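Local coordinates for acetoin utilization protein (Exiguobacterium sibiricum, PDB 2Q04) that is of undetermined detailed function but is probably a GNAT-type acetyltransferase that moves acetyl groups from acetyl-coenzyme A and may serve acetoin utilization, at residues A41-P45 and A46-E50; T170-P173 and E174-S177; G146-V149 and W150-R153; H198-A201 and L202-R205. One frame throughout, in Å; residues are numbered along the deposited sequence.

Contact 1: residues A41-P45 and A46-E50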
loop_
_atom_site.group_PDB
_atom_site.type_symbol
_atom_site.label_atom_id
_atom_site.label_comp_id
_atom_site.label_asym_id
_atom_site.label_seq_id
_atom_site.Cartn_x
_atom_site.Cartn_y
_atom_site.Cartn_z
ATOM N N ALA A 41 -7.008 9.861 7.022
ATOM C CA ALA A 41 -7.459 8.532 7.489
ATOM C C ALA A 41 -6.464 7.896 8.465
ATOM O O ALA A 41 -6.838 7.036 9.269
ATOM C CB ALA A 41 -7.698 7.602 6.300
ATOM N N PHE A 42 -5.197 8.296 8.372
ATOM C CA PHE A 42 -4.161 7.770 9.263
ATOM C C PHE A 42 -3.724 8.809 10.277
ATOM O O PHE A 42 -3.618 8.515 11.466
ATOM C CB PHE A 42 -2.977 7.252 8.456
ATOM C CG PHE A 42 -3.296 6.020 7.662
ATOM C CD1 PHE A 42 -3.387 4.778 8.291
ATOM C CD2 PHE A 42 -3.613 6.108 6.315
ATOM C CE1 PHE A 42 -3.735 3.642 7.577
ATOM C CE2 PHE A 42 -3.958 4.971 5.592
ATOM C CZ PHE A 42 -4.015 3.735 6.230
ATOM N N ARG A 43 -3.492 10.033 9.812
ATOM C CA ARG A 43 -3.211 11.162 10.712
ATOM C C ARG A 43 -3.420 12.490 9.972
ATOM O O ARG A 43 -3.607 12.507 8.752
ATOM C CB ARG A 43 -1.778 11.073 11.270
ATOM C CG ARG A 43 -0.706 11.379 10.265
ATOM C CD ARG A 43 0.618 10.722 10.631
ATOM N NE ARG A 43 0.626 9.293 10.309
ATOM C CZ ARG A 43 1.710 8.516 10.366
ATOM N NH1 ARG A 43 2.880 9.017 10.755
ATOM N NH2 ARG A 43 1.622 7.229 10.042
ATOM N N GLN A 44 -3.397 13.594 10.716
ATOM C CA GLN A 44 -3.599 14.919 10.121
ATOM C C GLN A 44 -2.551 15.170 9.004
ATOM O O GLN A 44 -1.436 14.641 9.067
ATOM C CB GLN A 44 -3.531 16.004 11.194
ATOM C CG GLN A 44 -4.625 15.880 12.276
ATOM C CD GLN A 44 -6.039 15.962 11.707
ATOM O OE1 GLN A 44 -6.377 16.901 10.988
ATOM N NE2 GLN A 44 -6.873 14.994 12.055
ATOM N N PRO A 45 -2.911 16.000 7.987
ATOM C CA PRO A 45 -2.110 16.063 6.729
ATOM C C PRO A 45 -0.651 16.509 6.925
ATOM O O PRO A 45 0.246 15.970 6.275
ATOM C CB PRO A 45 -2.887 17.079 5.860
ATOM C CG PRO A 45 -4.249 17.217 6.533
ATOM C CD PRO A 45 -4.016 16.977 7.984
ATOM N N ALA A 46 -0.421 17.476 7.814
ATOM C CA ALA A 46 0.941 17.948 8.092
ATOM C C ALA A 46 1.817 16.792 8.591
ATOM O O ALA A 46 2.942 16.600 8.117
ATOM C CB ALA A 46 0.910 19.067 9.113
ATOM N N GLU A 47 1.271 15.999 9.510
ATOM C CA GLU A 47 2.000 14.871 10.090
ATOM C C GLU A 47 2.156 13.732 9.079
ATOM O O GLU A 47 3.190 13.075 9.037
ATOM C CB GLU A 47 1.281 14.348 11.356
ATOM C CG GLU A 47 1.369 15.284 12.585
ATOM C CD GLU A 47 0.533 16.563 12.432
ATOM O OE1 GLU A 47 -0.324 16.613 11.523
ATOM O OE2 GLU A 47 0.739 17.514 13.227
ATOM N N GLN A 48 1.111 13.497 8.281
ATOM C CA GLN A 48 1.122 12.411 7.284
ATOM C C GLN A 48 2.074 12.730 6.125
ATOM O O GLN A 48 2.656 11.826 5.532
ATOM C CB GLN A 48 -0.302 12.154 6.741
ATOM C CG GLN A 48 -0.438 10.860 5.862
ATOM C CD GLN A 48 -0.222 9.557 6.664
ATOM O OE1 GLN A 48 -0.143 9.574 7.892
ATOM N NE2 GLN A 48 -0.134 8.434 5.957
ATOM N N HIS A 49 2.207 14.019 5.796
ATOM C CA HIS A 49 3.135 14.468 4.742
ATOM C C HIS A 49 4.571 14.167 5.168
ATOM O O HIS A 49 5.351 13.585 4.408
ATOM C CB HIS A 49 2.957 15.984 4.489
ATOM C CG HIS A 49 3.780 16.516 3.352
ATOM N ND1 HIS A 49 4.678 17.554 3.504
ATOM C CD2 HIS A 49 3.823 16.169 2.042
ATOM C CE1 HIS A 49 5.239 17.820 2.336
ATOM N NE2 HIS A 49 4.740 16.993 1.434
ATOM N N GLU A 50 4.897 14.541 6.400
ATOM C CA GLU A 50 6.201 14.253 6.990
ATOM C C GLU A 50 6.482 12.736 7.009
ATOM O O GLU A 50 7.624 12.311 6.890
ATOM C CB GLU A 50 6.254 14.826 8.410
ATOM C CG GLU A 50 7.467 14.439 9.218
ATOM C CD GLU A 50 7.479 15.115 10.593
ATOM O OE1 GLU A 50 7.752 16.340 10.652
ATOM O OE2 GLU A 50 7.206 14.420 11.610
#
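The side chains of Arg43 and Gln48 cross at about a right angle, with the amide oxygen of Gln48 set against the bent arginine chain. OE1 comes within 3.0 Å of Arg43 CG and 2.6 Å of Arg43 NE, but the N-H points poorly for a hydrogen bond and the very short NE distance is doubtful. Guanidinium and amide planes are 72° apart, far from a flat stack. Phe42 CB also approaches the amide oxygen, at 3.7 Å from Gln48 OE1, while Gln48 NE2 makes a weak hydrogen bond to Tyr75 OH. Gln48 gets there with CG trans to its backbone nitrogen (chi1 -170°) and a bend at the next bond, which turns the amide toward Arg43 and Phe42. The backbone fixes where that side chain starts: Gln44 occupies the N-cap of helix 45-56, and its carbonyl O accepts from Gln48 N at 2.9 Å. One residue on, Pro45 O takes His49 N at 2.8 Å, while the imidazole NE2 of His49 bonds Leu30 O. With an alanine in place of Gln48, Tyr75 OH would probably lose its amide partner and a gap would open beside Phe42 CB and Arg43 CG. The buried amide is thus tied through its N-H only weakly, to Tyr75, and its oxygen lies beside the Arg43 chain without a well-directed bond, though the nearby positive charge may polarise it.

Contact 2: residues T170-P173 and E174-S177; sequences TDDP and EIAS. With EDO (1,2-ethanediol), chain K.
Asp172 caps its helix from an unusual angle: Ile175 N meets OD2 at 3.3 Å from above the carboxylate plane, 44° out of it. This is the N-cap of the short helix 173-176, and an ST turn leads into it, Thr170 OG1 accepting from Asp172 N at 2.9 Å. The same hydroxyl is hydrogen-bonded to Arg203 O, so it ties the turn to the end of helix 193-203. The carboxylate divides its work. While OD2 serves Ile175, OD1 accepts from a water that in turn accepts from Glu174 N, so two N-H groups of the first turn are met by Asp172, one directly and one through solvent. The backbone adds a bond from Ala176 N to Asp172 O, 2.8 Å long. Beside the cap, the methyl CG2 of Thr170 meets CG2 of Ile175 at 3.5 Å, the two side chains crossing at about a right angle. Thr170 CG2 is placed there because OG1 is trans to the backbone nitrogen (chi1 178°). Both side chains also touch Leu183 of strand 182-187. An ethanediol, probably from the crystallisation liquor, takes Thr170 N on O1 and donates from it to Thr170 O. At the far end of the turn, Ser177 OG donates to Glu174 O at 2.8 Å.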
loop_
_atom_site.group_PDB
_atom_site.type_symbol
_atom_site.label_atom_id
_atom_site.label_comp_id
_atom_site.label_asym_id
_atom_site.label_seq_id
_atom_site.Cartn_x
_atom_site.Cartn_y
_atom_site.Cartn_z
ATOM N N THR A 170 -5.113 -15.791 7.656
ATOM C CA THR A 170 -4.106 -15.607 8.687
ATOM C C THR A 170 -4.700 -15.839 10.074
ATOM O O THR A 170 -5.902 -15.673 10.281
ATOM C CB THR A 170 -3.519 -14.195 8.648
ATOM O OG1 THR A 170 -2.565 -14.047 9.701
ATOM C CG2 THR A 170 -4.621 -13.140 8.823
ATOM N N ASP A 171 -3.854 -16.227 11.017
ATOM C CA ASP A 171 -4.272 -16.343 12.397
ATOM C C ASP A 171 -3.788 -15.142 13.224
ATOM O O ASP A 171 -3.834 -15.165 14.451
ATOM C CB ASP A 171 -3.782 -17.660 13.010
ATOM C CG ASP A 171 -2.274 -17.789 13.009
ATOM O OD1 ASP A 171 -1.572 -16.768 12.832
ATOM O OD2 ASP A 171 -1.790 -18.915 13.200
ATOM N N ASP A 172 -3.314 -14.102 12.541
ATOM C CA ASP A 172 -2.904 -12.875 13.210
ATOM C C ASP A 172 -4.072 -12.343 14.039
ATOM O O ASP A 172 -5.149 -12.109 13.506
ATOM C CB ASP A 172 -2.485 -11.817 12.191
ATOM C CG ASP A 172 -2.075 -10.503 12.849
ATOM O OD1 ASP A 172 -1.156 -10.523 13.695
ATOM O OD2 ASP A 172 -2.654 -9.448 12.497
ATOM N N PRO A 173 -3.860 -12.161 15.356
ATOM C CA PRO A 173 -4.938 -11.735 16.240
ATOM C C PRO A 173 -5.672 -10.465 15.769
ATOM O O PRO A 173 -6.888 -10.438 15.759
ATOM C CB PRO A 173 -4.220 -11.474 17.564
ATOM C CG PRO A 173 -3.037 -12.342 17.520
ATOM C CD PRO A 173 -2.604 -12.377 16.096
ATOM N N GLU A 174 -4.927 -9.434 15.394
ATOM C CA GLU A 174 -5.538 -8.155 15.000
ATOM C C GLU A 174 -6.411 -8.302 13.745
ATOM O O GLU A 174 -7.550 -7.825 13.707
ATOM C CB GLU A 174 -4.464 -7.076 14.761
ATOM C CG GLU A 174 -3.918 -6.419 16.050
ATOM C CD GLU A 174 -2.784 -5.407 15.773
ATOM O OE1 GLU A 174 -2.707 -4.889 14.639
ATOM O OE2 GLU A 174 -1.997 -5.119 16.694
ATOM N N ILE A 175 -5.875 -8.939 12.726
ATOM C CA ILE A 175 -6.635 -9.171 11.511
ATOM C C ILE A 175 -7.808 -10.112 11.762
ATOM O O ILE A 175 -8.927 -9.845 11.326
ATOM C CB ILE A 175 -5.748 -9.739 10.403
ATOM C CG1 ILE A 175 -4.855 -8.634 9.849
ATOM C CG2 ILE A 175 -6.606 -10.335 9.279
ATOM C CD1 ILE A 175 -3.822 -9.119 8.927
ATOM N N ALA A 176 -7.558 -11.180 12.521
ATOM C CA ALA A 176 -8.573 -12.181 12.795
ATOM C C ALA A 176 -9.727 -11.626 13.627
ATOM O O ALA A 176 -10.816 -12.202 13.643
ATOM C CB ALA A 176 -7.951 -13.372 13.498
ATOM N N SER A 177 -9.491 -10.507 14.315
ATOM C CA SER A 177 -10.475 -9.959 15.269
ATOM C C SER A 177 -11.804 -9.554 14.603
ATOM O O SER A 177 -12.813 -9.367 15.280
ATOM C CB SER A 177 -9.899 -8.739 15.978
ATOM O OG SER A 177 -9.951 -7.596 15.143
HETATM C C1 EDO K . -9.246 -14.116 8.304
HETATM O O1 EDO K . -8.166 -15.034 8.023
HETATM C C2 EDO K . -9.020 -12.804 7.543
HETATM O O2 EDO K . -10.221 -12.007 7.490
HETATM O O HOH W 1 -1.825 -8.584 15.752
#

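Contact 3: residues G146-V149 and W150-R153; sequences GLSV and WDYR. With EDO (1,2-ethanediol), chain J.
Leu147 and Tyr152 meet across the start of helix 149-162, Leu147 CD1 lying 4.0 Å from Tyr152 CD2, with the two side chains at about a right angle. This is the more closely packed side. The tyrosine ring is stacked with Trp140 and touches Leu142, and Val149 packs on the same two residues, so the first helical turn is pressed against helix 142-145 and the loop before it. Tyr152 is turned this way with CG trans to its backbone nitrogen (chi1 -173°), which carries the ring past Leu147 and away from the cap. Replacing Tyr152 by an alanine would probably leave Trp140 without its stacking partner and open a gap beside Leu147 CD1.

The other side is looser within the turn itself, for its side chains leave the first turn and find their partners outside it. Trp150, the exposed one, packs on His178, Pro179 and Ala180. Arg153 bonds Ala180 O through NH1 and forms a salt bridge with Glu157 through NE. The cap is loose too: Ser148 OG takes Asp151 N in a straight but long, weak bond of 3.3 Å, and lies 3.2 Å from Asp151 OD2.

Between the two sides runs the backbone. Ser148 O accepts from Tyr152 N at 3.1 Å, and Val149 O from Arg153 N at 2.9 Å. The arrangement is that of a serine N-cap in a tight helix-to-helix turn, in which Gly146, at a positive phi of 76°, leaves helix 142-145 and Ser148 opens the next helix two residues later.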
loop_
_atom_site.group_PDB
_atom_site.type_symbol
_atom_site.label_atom_id
_atom_site.label_comp_id
_atom_site.label_asym_id
_atom_site.label_seq_id
_atom_site.Cartn_x
_atom_site.Cartn_y
_atom_site.Cartn_z
ATOM N N GLY A 146 -19.918 6.549 2.298
ATOM C CA GLY A 146 -21.328 6.129 2.308
ATOM C C GLY A 146 -21.499 4.602 2.246
ATOM O O GLY A 146 -22.626 4.095 2.243
ATOM N N LEU A 147 -20.379 3.874 2.256
ATOM C CA LEU A 147 -20.405 2.419 2.109
ATOM C C LEU A 147 -20.519 1.714 3.442
ATOM O O LEU A 147 -19.984 2.177 4.451
ATOM C CB LEU A 147 -19.136 1.939 1.421
ATOM C CG LEU A 147 -18.906 2.409 -0.000
ATOM C CD1 LEU A 147 -17.479 2.103 -0.410
ATOM C CD2 LEU A 147 -19.893 1.755 -0.949
ATOM N N SER A 148 -21.192 0.571 3.439
ATOM C CA SER A 148 -21.161 -0.311 4.572
ATOM C C SER A 148 -19.783 -0.912 4.618
ATOM O O SER A 148 -18.997 -0.744 3.701
ATOM C CB SER A 148 -22.205 -1.424 4.438
ATOM O OG SER A 148 -21.747 -2.447 3.564
ATOM N N VAL A 149 -19.516 -1.669 5.646
ATOM C CA VAL A 149 -18.177 -2.246 5.831
ATOM C C VAL A 149 -17.857 -3.331 4.785
ATOM O O VAL A 149 -16.724 -3.420 4.300
ATOM C CB VAL A 149 -17.975 -2.845 7.258
ATOM C CG1 VAL A 149 -16.580 -3.433 7.393
ATOM C CG2 VAL A 149 -18.187 -1.791 8.314
ATOM N N TRP A 150 -18.857 -4.132 4.429
ATOM C CA TRP A 150 -18.638 -5.265 3.544
ATOM C C TRP A 150 -18.587 -4.831 2.077
ATOM O O TRP A 150 -17.801 -5.376 1.299
ATOM C CB TRP A 150 -19.706 -6.333 3.800
ATOM C CG TRP A 150 -19.967 -6.552 5.306
ATOM C CD1 TRP A 150 -20.984 -6.017 6.047
ATOM C CD2 TRP A 150 -19.138 -7.281 6.234
ATOM N NE1 TRP A 150 -20.870 -6.407 7.372
ATOM C CE2 TRP A 150 -19.748 -7.179 7.514
ATOM C CE3 TRP A 150 -17.960 -8.021 6.108
ATOM C CZ2 TRP A 150 -19.212 -7.791 8.657
ATOM C CZ3 TRP A 150 -17.425 -8.635 7.254
ATOM C CH2 TRP A 150 -18.054 -8.513 8.506
ATOM N N ASP A 151 -19.366 -3.797 1.719
ATOM C CA ASP A 151 -19.272 -3.192 0.379
ATOM C C ASP A 151 -17.903 -2.559 0.210
ATOM O O ASP A 151 -17.276 -2.686 -0.844
ATOM C CB ASP A 151 -20.367 -2.143 0.188
ATOM C CG ASP A 151 -21.754 -2.722 0.329
ATOM O OD1 ASP A 151 -21.886 -3.966 0.287
ATOM O OD2 ASP A 151 -22.709 -1.942 0.507
ATOM N N TYR A 152 -17.431 -1.894 1.265
ATOM C CA TYR A 152 -16.109 -1.286 1.254
ATOM C C TYR A 152 -15.048 -2.342 1.054
ATOM O O TYR A 152 -14.146 -2.180 0.248
ATOM C CB TYR A 152 -15.836 -0.545 2.572
ATOM C CG TYR A 152 -14.556 0.246 2.541
ATOM C CD1 TYR A 152 -13.318 -0.389 2.668
ATOM C CD2 TYR A 152 -14.569 1.617 2.290
ATOM C CE1 TYR A 152 -12.128 0.322 2.578
ATOM C CE2 TYR A 152 -13.382 2.342 2.201
ATOM C CZ TYR A 152 -12.163 1.685 2.350
ATOM O OH TYR A 152 -10.985 2.389 2.259
ATOM N N ARG A 153 -15.149 -3.415 1.827
ATOM C CA ARG A 153 -14.197 -4.519 1.752
ATOM C C ARG A 153 -14.145 -5.136 0.356
ATOM O O ARG A 153 -13.065 -5.361 -0.187
ATOM C CB ARG A 153 -14.547 -5.591 2.806
ATOM C CG ARG A 153 -13.929 -6.998 2.550
ATOM C CD ARG A 153 -12.414 -6.984 2.585
ATOM N NE ARG A 153 -11.854 -8.250 2.111
ATOM C CZ ARG A 153 -11.669 -9.337 2.874
ATOM N NH1 ARG A 153 -11.969 -9.322 4.156
ATOM N NH2 ARG A 153 -11.166 -10.437 2.343
HETATM C C1 EDO J . -8.509 2.975 3.087
HETATM O O1 EDO J . -8.456 1.637 2.541
HETATM C C2 EDO J . -7.160 3.367 3.655
HETATM O O2 EDO J . -7.321 4.447 4.572
#

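Contact 4: residues H198-A201 and L202-R205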
loop_
_atom_site.group_PDB
_atom_site.type_symbol
_atom_site.label_atom_id
_atom_site.label_comp_id
_atom_site.label_asym_id
_atom_site.label_seq_id
_atom_site.Cartn_x
_atom_site.Cartn_y
_atom_site.Cartn_z
ATOM N N HIS A 198 8.347 -18.496 4.120
ATOM C CA HIS A 198 8.506 -17.626 5.263
ATOM C C HIS A 198 7.240 -16.832 5.488
ATOM O O HIS A 198 6.786 -16.682 6.611
ATOM C CB HIS A 198 9.674 -16.687 5.050
ATOM C CG HIS A 198 9.955 -15.799 6.219
ATOM N ND1 HIS A 198 10.105 -16.281 7.497
ATOM C CD2 HIS A 198 10.201 -14.471 6.290
ATOM C CE1 HIS A 198 10.385 -15.280 8.314
ATOM N NE2 HIS A 198 10.454 -14.173 7.605
ATOM N N PHE A 199 6.669 -16.324 4.404
ATOM C CA PHE A 199 5.422 -15.584 4.474
ATOM C C PHE A 199 4.313 -16.448 5.054
ATOM O O PHE A 199 3.538 -15.986 5.879
ATOM C CB PHE A 199 5.017 -15.069 3.085
ATOM C CG PHE A 199 3.611 -14.507 3.024
ATOM C CD1 PHE A 199 3.261 -13.383 3.768
ATOM C CD2 PHE A 199 2.655 -15.074 2.192
ATOM C CE1 PHE A 199 1.969 -12.855 3.701
ATOM C CE2 PHE A 199 1.361 -14.539 2.122
ATOM C CZ PHE A 199 1.030 -13.431 2.881
ATOM N N ASP A 200 4.234 -17.701 4.609
ATOM C CA ASP A 200 3.226 -18.644 5.139
ATOM C C ASP A 200 3.416 -18.851 6.636
ATOM O O ASP A 200 2.455 -19.009 7.368
ATOM C CB ASP A 200 3.321 -20.020 4.440
ATOM C CG ASP A 200 2.809 -19.996 3.011
ATOM O OD1 ASP A 200 1.987 -19.110 2.668
ATOM O OD2 ASP A 200 3.211 -20.894 2.229
ATOM N N ALA A 201 4.675 -18.890 7.067
ATOM C CA ALA A 201 5.010 -19.069 8.475
ATOM C C ALA A 201 4.626 -17.831 9.308
ATOM O O ALA A 201 4.319 -17.946 10.494
ATOM C CB ALA A 201 6.492 -19.369 8.627
ATOM N N LEU A 202 4.669 -16.653 8.683
ATOM C CA LEU A 202 4.299 -15.402 9.366
ATOM C C LEU A 202 2.787 -15.270 9.529
ATOM O O LEU A 202 2.306 -14.874 10.582
ATOM C CB LEU A 202 4.831 -14.190 8.599
ATOM C CG LEU A 202 6.342 -14.007 8.593
ATOM C CD1 LEU A 202 6.716 -12.836 7.707
ATOM C CD2 LEU A 202 6.875 -13.809 10.005
ATOM N N ARG A 203 2.045 -15.580 8.472
ATOM C CA ARG A 203 0.583 -15.426 8.501
ATOM C C ARG A 203 -0.104 -16.557 9.277
ATOM O O ARG A 203 -1.154 -16.360 9.844
ATOM C CB ARG A 203 0.012 -15.325 7.083
ATOM C CG ARG A 203 -0.015 -16.618 6.336
ATOM C CD ARG A 203 -0.395 -16.405 4.903
ATOM N NE ARG A 203 -0.333 -17.647 4.135
ATOM C CZ ARG A 203 -1.308 -18.552 4.086
ATOM N NH1 ARG A 203 -2.445 -18.353 4.734
ATOM N NH2 ARG A 203 -1.153 -19.651 3.363
ATOM N N LEU A 204 0.499 -17.746 9.267
ATOM C CA LEU A 204 0.006 -18.880 10.074
ATOM C C LEU A 204 1.008 -19.127 11.180
ATOM O O LEU A 204 1.719 -20.141 11.196
ATOM C CB LEU A 204 -0.173 -20.121 9.211
ATOM C CG LEU A 204 -1.270 -20.007 8.149
ATOM C CD1 LEU A 204 -1.184 -21.149 7.161
ATOM C CD2 LEU A 204 -2.667 -19.948 8.801
ATOM N N ARG A 205 1.021 -18.193 12.128
ATOM C CA ARG A 205 2.085 -18.052 13.110
ATOM C C ARG A 205 2.027 -19.094 14.237
ATOM O O ARG A 205 3.055 -19.463 14.803
ATOM C CB ARG A 205 2.022 -16.628 13.701
ATOM C CG ARG A 205 3.182 -16.241 14.585
ATOM C CD ARG A 205 4.504 -16.166 13.817
ATOM N NE ARG A 205 5.606 -15.825 14.711
ATOM C CZ ARG A 205 6.157 -16.677 15.589
ATOM N NH1 ARG A 205 5.704 -17.932 15.692
ATOM N NH2 ARG A 205 7.150 -16.270 16.385
#
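The imidazole of His198 carries Leu202 CD1 over one face, 4.3 Å from the ring centroid, and the Phe199 ring carries Arg203 CD in the same manner, 4.1 Å from its centroid. Both are CH-pi contacts between residues four apart on the last turns of helix 193-203. The Arg203 guanidinium is the third flat group: Leu204 CD1 lies over one of its faces, and Asp200 OD1 sits at its edge, within its plane. There NE and NH2 both grip that one oxygen, a side-on salt bridge with OD1 at 3.1 Å from NE and 3.3 Å from NH2. The carboxylate stands nearly upright to the guanidinium, their planes 79° apart, and both nitrogens come from the same face of it. A straight run from CG to NE brings the arginine head alongside the aspartate, leaving NH1 for Pro169 O. His198 NE2 bonds Glu89 O. Inward, Phe199 meets the sheet through Leu130, Leu132, Leu183 and Ala185. The helix pairs Arg203 N with Phe199 O and Leu204 N with Asp200 O, each at 3.0 Å. Leu204 then leaves helical geometry, yet the chain still runs close, with Arg205 CA 3.4 Å from Ala201 O in a C-H...O contact.

In the fold
Along the chain the order is contact 1, contact 3, contact 2, contact 4. The first three in that order mark the starts of helices 45-56, 149-162 and 173-176, while contact 4 lies at the end of helix 193-203. Contacts 1 and 4 stand farthest apart, their centres about 31 Å from each other, yet both touch strand 95-103 of the sheet. Contacts 2 and 4 share strand 182-187 and are neighbours, with centres about 12 Å apart: Asp171 N probably donates to Arg203 O. Contact 3 touches none of the others. Contacts 1, 2 and 4 thus set helix ends against the central sheet of a probable GNAT-type acetyltransferase, while contact 3 packs on helix 142-145 and nearby loops.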